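Local coordinates for protein transaminase (Bacillus megaterium, PDB 5G0A) that probably catalyses, with pyridoxal-5'-phosphate as cofactor, the S-selective transfer of amino groups between amines and carbonyl compounds, at residues I100-I105 against G113-V118; V125-N130 against G308-S313. One frame throughout, in Å; residues are numbered along the deposited sequence.

Interaction 1 of 2, residues I100-I105 against G113-V118; sequences IIIEDI and GKVRFV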
ATOM      1  N   ILE B 100     -19.061 -24.683 -24.871  1.00 25.93           N
ATOM      2  CA  ILE B 100     -20.360 -24.052 -25.040  1.00 26.72           C
ATOM      3  C   ILE B 100     -20.232 -22.547 -25.059  1.00 27.93           C
ATOM      4  O   ILE B 100     -20.788 -21.880 -25.933  1.00 28.01           O
ATOM      5  CB  ILE B 100     -21.355 -24.479 -23.955  1.00 27.80           C
ATOM      6  CG1 ILE B 100     -21.635 -25.987 -24.115  1.00 27.76           C
ATOM      7  CG2 ILE B 100     -22.650 -23.673 -24.063  1.00 28.71           C
ATOM      8  CD1 ILE B 100     -22.396 -26.573 -22.942  1.00 26.85           C
ATOM      9  N   ILE B 101     -19.489 -21.997 -24.099  1.00 26.98           N
ATOM     10  CA  ILE B 101     -19.369 -20.544 -24.028  1.00 25.40           C
ATOM     11  C   ILE B 101     -18.657 -19.998 -25.266  1.00 25.37           C
ATOM     12  O   ILE B 101     -19.141 -19.044 -25.877  1.00 26.33           O
ATOM     13  CB  ILE B 101     -18.646 -20.085 -22.738  1.00 25.87           C
ATOM     14  CG1 ILE B 101     -19.546 -20.356 -21.525  1.00 26.86           C
ATOM     15  CG2 ILE B 101     -18.298 -18.582 -22.814  1.00 26.53           C
ATOM     16  CD1 ILE B 101     -18.795 -20.254 -20.209  1.00 25.25           C
ATOM     17  N   ILE B 102     -17.568 -20.640 -25.675  1.00 28.05           N
ATOM     18  CA  ILE B 102     -16.722 -20.088 -26.743  1.00 29.40           C
ATOM     19  C   ILE B 102     -17.278 -20.360 -28.152  1.00 32.07           C
ATOM     20  O   ILE B 102     -17.270 -19.459 -29.007  1.00 32.31           O
ATOM     21  CB  ILE B 102     -15.240 -20.543 -26.573  1.00 28.14           C
ATOM     22  CG1 ILE B 102     -14.653 -19.862 -25.305  1.00 26.98           C
ATOM     23  CG2 ILE B 102     -14.392 -20.227 -27.818  1.00 28.05           C
ATOM     24  CD1 ILE B 102     -13.386 -20.524 -24.761  1.00 26.83           C
ATOM     25  N   GLU B 103     -17.800 -21.565 -28.366  0.50 31.44           N
ATOM     26  CA  GLU B 103     -18.189 -22.006 -29.710  0.50 31.66           C
ATOM     27  C   GLU B 103     -19.687 -22.057 -29.983  0.50 30.96           C
ATOM     28  O   GLU B 103     -20.081 -22.066 -31.165  0.50 28.95           O
ATOM     29  CB  GLU B 103     -17.572 -23.368 -30.035  0.50 32.98           C
ATOM     30  CG  GLU B 103     -16.055 -23.386 -30.024  0.50 34.37           C
ATOM     31  CD  GLU B 103     -15.424 -22.391 -30.987  0.50 33.47           C
ATOM     32  OE1 GLU B 103     -16.143 -21.552 -31.561  0.50 35.74           O
ATOM     33  OE2 GLU B 103     -14.190 -22.439 -31.161  0.50 33.54           O
ATOM     34  N   ASP B 104     -20.510 -22.135 -28.928  1.00 29.80           N
ATOM     35  CA  ASP B 104     -21.982 -22.190 -29.094  1.00 29.27           C
ATOM     36  C   ASP B 104     -22.736 -20.912 -28.707  1.00 29.12           C
ATOM     37  O   ASP B 104     -23.825 -20.629 -29.206  1.00 28.98           O
ATOM     38  CB  ASP B 104     -22.571 -23.414 -28.368  1.00 32.54           C
ATOM     39  CG  ASP B 104     -21.898 -24.711 -28.778  1.00 36.13           C
ATOM     40  OD1 ASP B 104     -21.353 -24.791 -29.914  1.00 39.07           O
ATOM     41  OD2 ASP B 104     -21.913 -25.659 -27.968  1.00 38.87           O
ATOM     42  N   ILE B 105     -22.150 -20.132 -27.804  1.00 26.67           N
ATOM     43  CA  ILE B 105     -22.710 -18.861 -27.410  1.00 26.44           C
ATOM     44  C   ILE B 105     -22.012 -17.681 -28.116  1.00 24.80           C
ATOM     45  O   ILE B 105     -22.679 -16.800 -28.689  1.00 26.46           O
ATOM     46  CB  ILE B 105     -22.643 -18.727 -25.865  1.00 27.28           C
ATOM     47  CG1 ILE B 105     -23.565 -19.801 -25.237  1.00 29.26           C
ATOM     48  CG2 ILE B 105     -22.996 -17.305 -25.434  1.00 27.07           C
ATOM     49  CD1 ILE B 105     -23.681 -19.791 -23.717  1.00 29.90           C
ATOM     50  N   GLY B 113     -10.836 -16.480 -26.243  1.00 25.26           N
ATOM     51  CA  GLY B 113      -9.716 -17.408 -26.272  1.00 25.75           C
ATOM     52  C   GLY B 113      -9.874 -18.608 -25.358  1.00 26.73           C
ATOM     53  O   GLY B 113     -10.053 -19.747 -25.822  1.00 25.16           O
ATOM     54  N   LYS B 114      -9.755 -18.366 -24.044  1.00 24.40           N
ATOM     55  CA  LYS B 114      -9.805 -19.445 -23.068  1.00 23.89           C
ATOM     56  C   LYS B 114     -10.565 -19.032 -21.791  1.00 24.26           C
ATOM     57  O   LYS B 114     -10.638 -17.869 -21.460  1.00 23.20           O
ATOM     58  CB  LYS B 114      -8.387 -19.875 -22.677  1.00 24.43           C
ATOM     59  CG  LYS B 114      -7.677 -20.765 -23.689  1.00 24.01           C
ATOM     60  CD  LYS B 114      -6.396 -21.314 -23.094  1.00 24.61           C
ATOM     61  CE  LYS B 114      -5.890 -22.549 -23.839  1.00 24.81           C
ATOM     62  NZ  LYS B 114      -4.812 -23.172 -23.018  1.00 24.95           N
ATOM     63  N   VAL B 115     -11.125 -20.024 -21.105  1.00 23.43           N
ATOM     64  CA  VAL B 115     -11.863 -19.842 -19.856  1.00 23.72           C
ATOM     65  C   VAL B 115     -11.077 -20.456 -18.677  1.00 22.11           C
ATOM     66  O   VAL B 115     -10.402 -21.521 -18.811  1.00 23.64           O
ATOM     67  CB  VAL B 115     -13.265 -20.534 -19.929  1.00 24.34           C
ATOM     68  CG1 VAL B 115     -14.015 -20.434 -18.605  1.00 26.44           C
ATOM     69  CG2 VAL B 115     -14.129 -19.972 -21.052  1.00 27.05           C
ATOM     70  N   ARG B 116     -11.182 -19.809 -17.518  1.00 21.14           N
ATOM     71  CA  ARG B 116     -10.817 -20.446 -16.237  1.00 21.77           C
ATOM     72  C   ARG B 116     -12.054 -20.434 -15.378  1.00 21.98           C
ATOM     73  O   ARG B 116     -12.608 -19.363 -15.113  1.00 21.78           O
ATOM     74  CB  ARG B 116      -9.690 -19.710 -15.496  1.00 23.05           C
ATOM     75  CG  ARG B 116      -9.497 -20.215 -14.047  1.00 24.22           C
ATOM     76  CD  ARG B 116      -8.043 -20.089 -13.584  1.00 23.38           C
ATOM     77  NE  ARG B 116      -7.870 -20.459 -12.158  1.00 22.62           N
ATOM     78  CZ  ARG B 116      -7.705 -21.701 -11.717  1.00 23.61           C
ATOM     79  NH1 ARG B 116      -7.737 -22.730 -12.568  1.00 24.46           N
ATOM     80  NH2 ARG B 116      -7.546 -21.907 -10.417  1.00 22.32           N
ATOM     81  N   PHE B 117     -12.500 -21.617 -14.950  1.00 21.20           N
ATOM     82  CA  PHE B 117     -13.647 -21.677 -14.046  1.00 21.81           C
ATOM     83  C   PHE B 117     -13.194 -21.579 -12.598  1.00 22.32           C
ATOM     84  O   PHE B 117     -12.182 -22.180 -12.208  1.00 22.90           O
ATOM     85  CB  PHE B 117     -14.415 -22.988 -14.256  1.00 21.93           C
ATOM     86  CG  PHE B 117     -15.129 -23.048 -15.576  1.00 21.71           C
ATOM     87  CD1 PHE B 117     -16.295 -22.325 -15.757  1.00 21.15           C
ATOM     88  CD2 PHE B 117     -14.634 -23.835 -16.628  1.00 23.29           C
ATOM     89  CE1 PHE B 117     -16.989 -22.365 -16.970  1.00 21.78           C
ATOM     90  CE2 PHE B 117     -15.303 -23.881 -17.847  1.00 23.28           C
ATOM     91  CZ  PHE B 117     -16.485 -23.148 -18.012  1.00 22.03           C
ATOM     92  N   VAL B 118     -13.983 -20.848 -11.826  1.00 20.50           N
ATOM     93  CA  VAL B 118     -13.829 -20.740 -10.378  1.00 20.69           C
ATOM     94  C   VAL B 118     -15.195 -20.922  -9.726  1.00 21.99           C
ATOM     95  O   VAL B 118     -16.134 -21.387 -10.376  1.00 21.71           O
ATOM     96  CB  VAL B 118     -13.148 -19.393  -9.989  1.00 21.23           C
ATOM     97  CG1 VAL B 118     -11.665 -19.412 -10.385  1.00 23.31           C
ATOM     98  CG2 VAL B 118     -13.856 -18.199 -10.648  1.00 22.23           C
TER
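Ile102 reaches Gly113, Lys114 and Val115 with the last atom of its side chain. From CB, which points at the strand, the CG2 branch runs anti to the backbone N and stays clear of 113-118. CG1 leaves beside that N (chi1 -68°) and comes to 4.3 Å from Val115 CG2. An extended second torsion then carries CD1 to the strand, where it lies 3.8 Å from Val115 CG2, 3.6 Å from Gly113 O and 4.1 Å from Lys114 CA. The Ile102 and Val115 side chains pass side by side, running opposite ways.

One residue back, Ile101 CD1 meets Phe117 CE1 obliquely at 4.3 Å. The two valine methyls divide the work: CG2 greets Ile102, while CG1 sits over the centre of the Phe117 ring, 3.6 Å above its plane. At the strand's start Gly113 and Lys114 form a classic beta bulge opposite Val312. The CB of Lys114 is turned away from the helix, and its NZ makes a salt bridge with Asp321 and hydrogen bonds to the second subunit. Leu311 of the neighbouring strand packs on both Ile102 and Val115. Helix 92-105 thus packs on the sheet of the large domain at strand 112-118, the N-to-C directions of segments 100-105 and 113-118 lying 136° apart. No hydrogen bond crosses, so the fit rests on buried methyl and ring surfaces.

Interaction 2 of 2, residues V125-N130 against G308-S313; sequences VETALN and GAVLVS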
ATOM      1  N   VAL B 125     -13.588 -12.220 -10.719  1.00 19.64           N
ATOM      2  CA  VAL B 125     -12.985 -10.862 -10.787  1.00 20.30           C
ATOM      3  C   VAL B 125     -11.530 -10.889 -10.270  1.00 19.72           C
ATOM      4  O   VAL B 125     -10.643 -10.305 -10.879  1.00 19.95           O
ATOM      5  CB  VAL B 125     -13.852  -9.842 -10.025  1.00 20.84           C
ATOM      6  CG1 VAL B 125     -13.152  -8.477  -9.884  1.00 20.55           C
ATOM      7  CG2 VAL B 125     -15.199  -9.645 -10.763  1.00 21.34           C
ATOM      8  N   GLU B 126     -11.278 -11.599  -9.168  1.00 20.21           N
ATOM      9  CA  GLU B 126      -9.879 -11.757  -8.682  1.00 21.87           C
ATOM     10  C   GLU B 126      -8.987 -12.298  -9.789  1.00 22.60           C
ATOM     11  O   GLU B 126      -7.852 -11.811 -10.015  1.00 21.96           O
ATOM     12  CB  GLU B 126      -9.788 -12.689  -7.451  1.00 22.71           C
ATOM     13  CG  GLU B 126     -10.581 -12.225  -6.223  1.00 21.69           C
ATOM     14  CD  GLU B 126      -9.834 -11.192  -5.372  1.00 24.06           C
ATOM     15  OE1 GLU B 126      -8.634 -10.951  -5.599  1.00 24.64           O
ATOM     16  OE2 GLU B 126     -10.465 -10.638  -4.465  1.00 27.33           O
ATOM     17  N   THR B 127      -9.490 -13.303 -10.489  1.00 19.91           N
ATOM     18  CA  THR B 127      -8.692 -13.971 -11.502  1.00 20.78           C
ATOM     19  C   THR B 127      -8.414 -13.019 -12.678  1.00 20.06           C
ATOM     20  O   THR B 127      -7.303 -12.966 -13.178  1.00 20.39           O
ATOM     21  CB  THR B 127      -9.400 -15.263 -11.980  1.00 22.28           C
ATOM     22  OG1 THR B 127      -9.673 -16.081 -10.826  1.00 21.09           O
ATOM     23  CG2 THR B 127      -8.471 -16.049 -12.903  1.00 21.40           C
ATOM     24  N   ALA B 128      -9.440 -12.298 -13.101  1.00 19.98           N
ATOM     25  CA  ALA B 128      -9.331 -11.333 -14.187  1.00 19.96           C
ATOM     26  C   ALA B 128      -8.311 -10.253 -13.850  1.00 21.52           C
ATOM     27  O   ALA B 128      -7.530  -9.863 -14.712  1.00 21.07           O
ATOM     28  CB  ALA B 128     -10.663 -10.678 -14.451  1.00 19.24           C
ATOM     29  N   LEU B 129      -8.346  -9.743 -12.619  1.00 19.90           N
ATOM     30  CA  LEU B 129      -7.373  -8.712 -12.230  1.00 21.19           C
ATOM     31  C   LEU B 129      -5.953  -9.279 -12.297  1.00 20.87           C
ATOM     32  O   LEU B 129      -5.058  -8.625 -12.834  1.00 20.88           O
ATOM     33  CB  LEU B 129      -7.671  -8.206 -10.813  1.00 20.70           C
ATOM     34  CG  LEU B 129      -9.008  -7.461 -10.690  1.00 22.75           C
ATOM     35  CD1 LEU B 129      -9.289  -7.214  -9.206  1.00 25.10           C
ATOM     36  CD2 LEU B 129      -9.088  -6.166 -11.507  1.00 25.62           C
ATOM     37  N   ASN B 130      -5.759 -10.485 -11.760  1.00 20.56           N
ATOM     38  CA  ASN B 130      -4.460 -11.140 -11.808  1.00 20.71           C
ATOM     39  C   ASN B 130      -3.952 -11.290 -13.247  1.00 21.46           C
ATOM     40  O   ASN B 130      -2.772 -11.007 -13.548  1.00 19.89           O
ATOM     41  CB  ASN B 130      -4.527 -12.517 -11.125  1.00 21.91           C
ATOM     42  CG  ASN B 130      -4.750 -12.416  -9.621  1.00 21.77           C
ATOM     43  OD1 ASN B 130      -4.651 -11.326  -9.046  1.00 22.88           O
ATOM     44  ND2 ASN B 130      -5.051 -13.548  -8.972  1.00 21.87           N
ATOM     45  N   GLY B 308     -18.192 -19.651 -11.101  1.00 22.14           N
ATOM     46  CA  GLY B 308     -17.826 -18.375 -11.699  1.00 22.60           C
ATOM     47  C   GLY B 308     -16.843 -18.689 -12.811  1.00 21.35           C
ATOM     48  O   GLY B 308     -16.391 -19.835 -12.955  1.00 20.82           O
ATOM     49  N   ALA B 309     -16.517 -17.693 -13.634  1.00 21.46           N
ATOM     50  CA  ALA B 309     -15.549 -17.948 -14.687  1.00 21.02           C
ATOM     51  C   ALA B 309     -14.965 -16.655 -15.184  1.00 20.22           C
ATOM     52  O   ALA B 309     -15.629 -15.612 -15.154  1.00 21.72           O
ATOM     53  CB  ALA B 309     -16.207 -18.654 -15.874  1.00 20.93           C
ATOM     54  N   VAL B 310     -13.772 -16.778 -15.751  1.00 21.02           N
ATOM     55  CA  VAL B 310     -13.205 -15.666 -16.511  1.00 22.34           C
ATOM     56  C   VAL B 310     -12.918 -16.150 -17.925  1.00 22.61           C
ATOM     57  O   VAL B 310     -12.462 -17.277 -18.121  1.00 22.65           O
ATOM     58  CB  VAL B 310     -11.946 -15.082 -15.784  1.00 23.94           C
ATOM     59  CG1 VAL B 310     -10.868 -16.149 -15.623  1.00 26.82           C
ATOM     60  CG2 VAL B 310     -11.400 -13.890 -16.571  1.00 24.89           C
ATOM     61  N   LEU B 311     -13.212 -15.305 -18.912  1.00 21.72           N
ATOM     62  CA  LEU B 311     -12.930 -15.616 -20.312  1.00 21.78           C
ATOM     63  C   LEU B 311     -11.993 -14.517 -20.817  1.00 20.11           C
ATOM     64  O   LEU B 311     -12.298 -13.337 -20.680  1.00 22.58           O
ATOM     65  CB  LEU B 311     -14.215 -15.609 -21.132  1.00 23.28           C
ATOM     66  CG  LEU B 311     -14.057 -15.672 -22.673  1.00 23.94           C
ATOM     67  CD1 LEU B 311     -13.396 -16.982 -23.094  1.00 26.35           C
ATOM     68  CD2 LEU B 311     -15.438 -15.481 -23.319  1.00 24.68           C
ATOM     69  N   VAL B 312     -10.853 -14.939 -21.338  1.00 21.76           N
ATOM     70  CA  VAL B 312      -9.841 -14.001 -21.818  1.00 22.10           C
ATOM     71  C   VAL B 312      -9.696 -14.146 -23.331  1.00 23.29           C
ATOM     72  O   VAL B 312      -9.997 -15.210 -23.896  1.00 23.07           O
ATOM     73  CB  VAL B 312      -8.450 -14.232 -21.167  1.00 22.06           C
ATOM     74  CG1 VAL B 312      -8.540 -14.206 -19.630  1.00 22.87           C
ATOM     75  CG2 VAL B 312      -7.795 -15.541 -21.642  1.00 21.02           C
ATOM     76  N   SER B 313      -9.227 -13.073 -23.962  1.00 23.26           N
ATOM     77  CA  SER B 313      -9.022 -13.029 -25.434  1.00 23.84           C
ATOM     78  C   SER B 313      -8.002 -14.048 -25.930  1.00 23.81           C
ATOM     79  O   SER B 313      -7.189 -14.565 -25.165  1.00 22.52           O
ATOM     80  CB  SER B 313      -8.590 -11.613 -25.853  1.00 25.91           C
ATOM     81  OG  SER B 313      -7.291 -11.338 -25.348  1.00 25.84           O
TER
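Thr127 and Ala128, consecutive on helix 121-136, share the two methyls of Val310 on strand 308-313. Along the helix, Val125 comes first and turns away from this strand; it packs on Thr295, and its carbonyl O takes the helical bond from Leu129 N at 2.9 Å. Glu126 faces elsewhere too: OE2 accepts from Thr152 OG1 and Ala155 N, and OE1 from Gly153 N of the second subunit.

Thr127 makes the first touch. Its OG1 lies beside the backbone N (chi1 -55°), which puts CG2 anti to that N, where it meets Val310 CG1 at 3.6 Å, a snug methyl pair, with Thr127 CB behind it at 4.0 Å from the same CG1. The two side chains cross obliquely. OG1, on the other branch, bonds to Glu123 O one turn back, so the hydroxyl is satisfied within its own helix and CG2 is left to meet the strand.

Ala128 follows with CB 3.9 Å from Val310 CG2, and its CA lies 4.1 Å from that methyl. With so short a side chain here, the helix backbone itself comes close to the strand: Ala128 CA and Val310 CA are 6.3 Å apart. Val310 serves both neighbours because CG1 lies between the backbone N and the carbonyl carbon (chi1 60°) and CG2 anti to that N. Cutting Val310 back to an alanine is likely to leave the Thr127 methyl and Ala128 CB without their apolar mates and to open a gap beneath the helix.

Arg116 of strand 112-118 packs on both Thr127 and Val310, Thr295 of strand 293-296 packs on Ala128, and Trp151 of the second subunit touches Thr127, so the helix lies across three adjoining strands at the subunit interface.

From the N terminus, helix 92-105 comes first, and interaction 1 folds it against strand 112-118 after a connection of six residues. The chain passes straight into helix 121-136, whose first turn supplies Gly121 and Ser122 to the cofactor pocket. Interaction 2 closes a far longer loop, with 177 residues between its segments, on strand 308-313. The loops follow in series, neither nesting nor crossing. Their strands are antiparallel neighbours, with Val118 O 2.8 Å from Gly308 N, probably a hydrogen bond. The helices pack on opposite faces of this pair, which lies at one margin, within this chain, of the seven-stranded sheet characteristic of fold-type I aminotransferases.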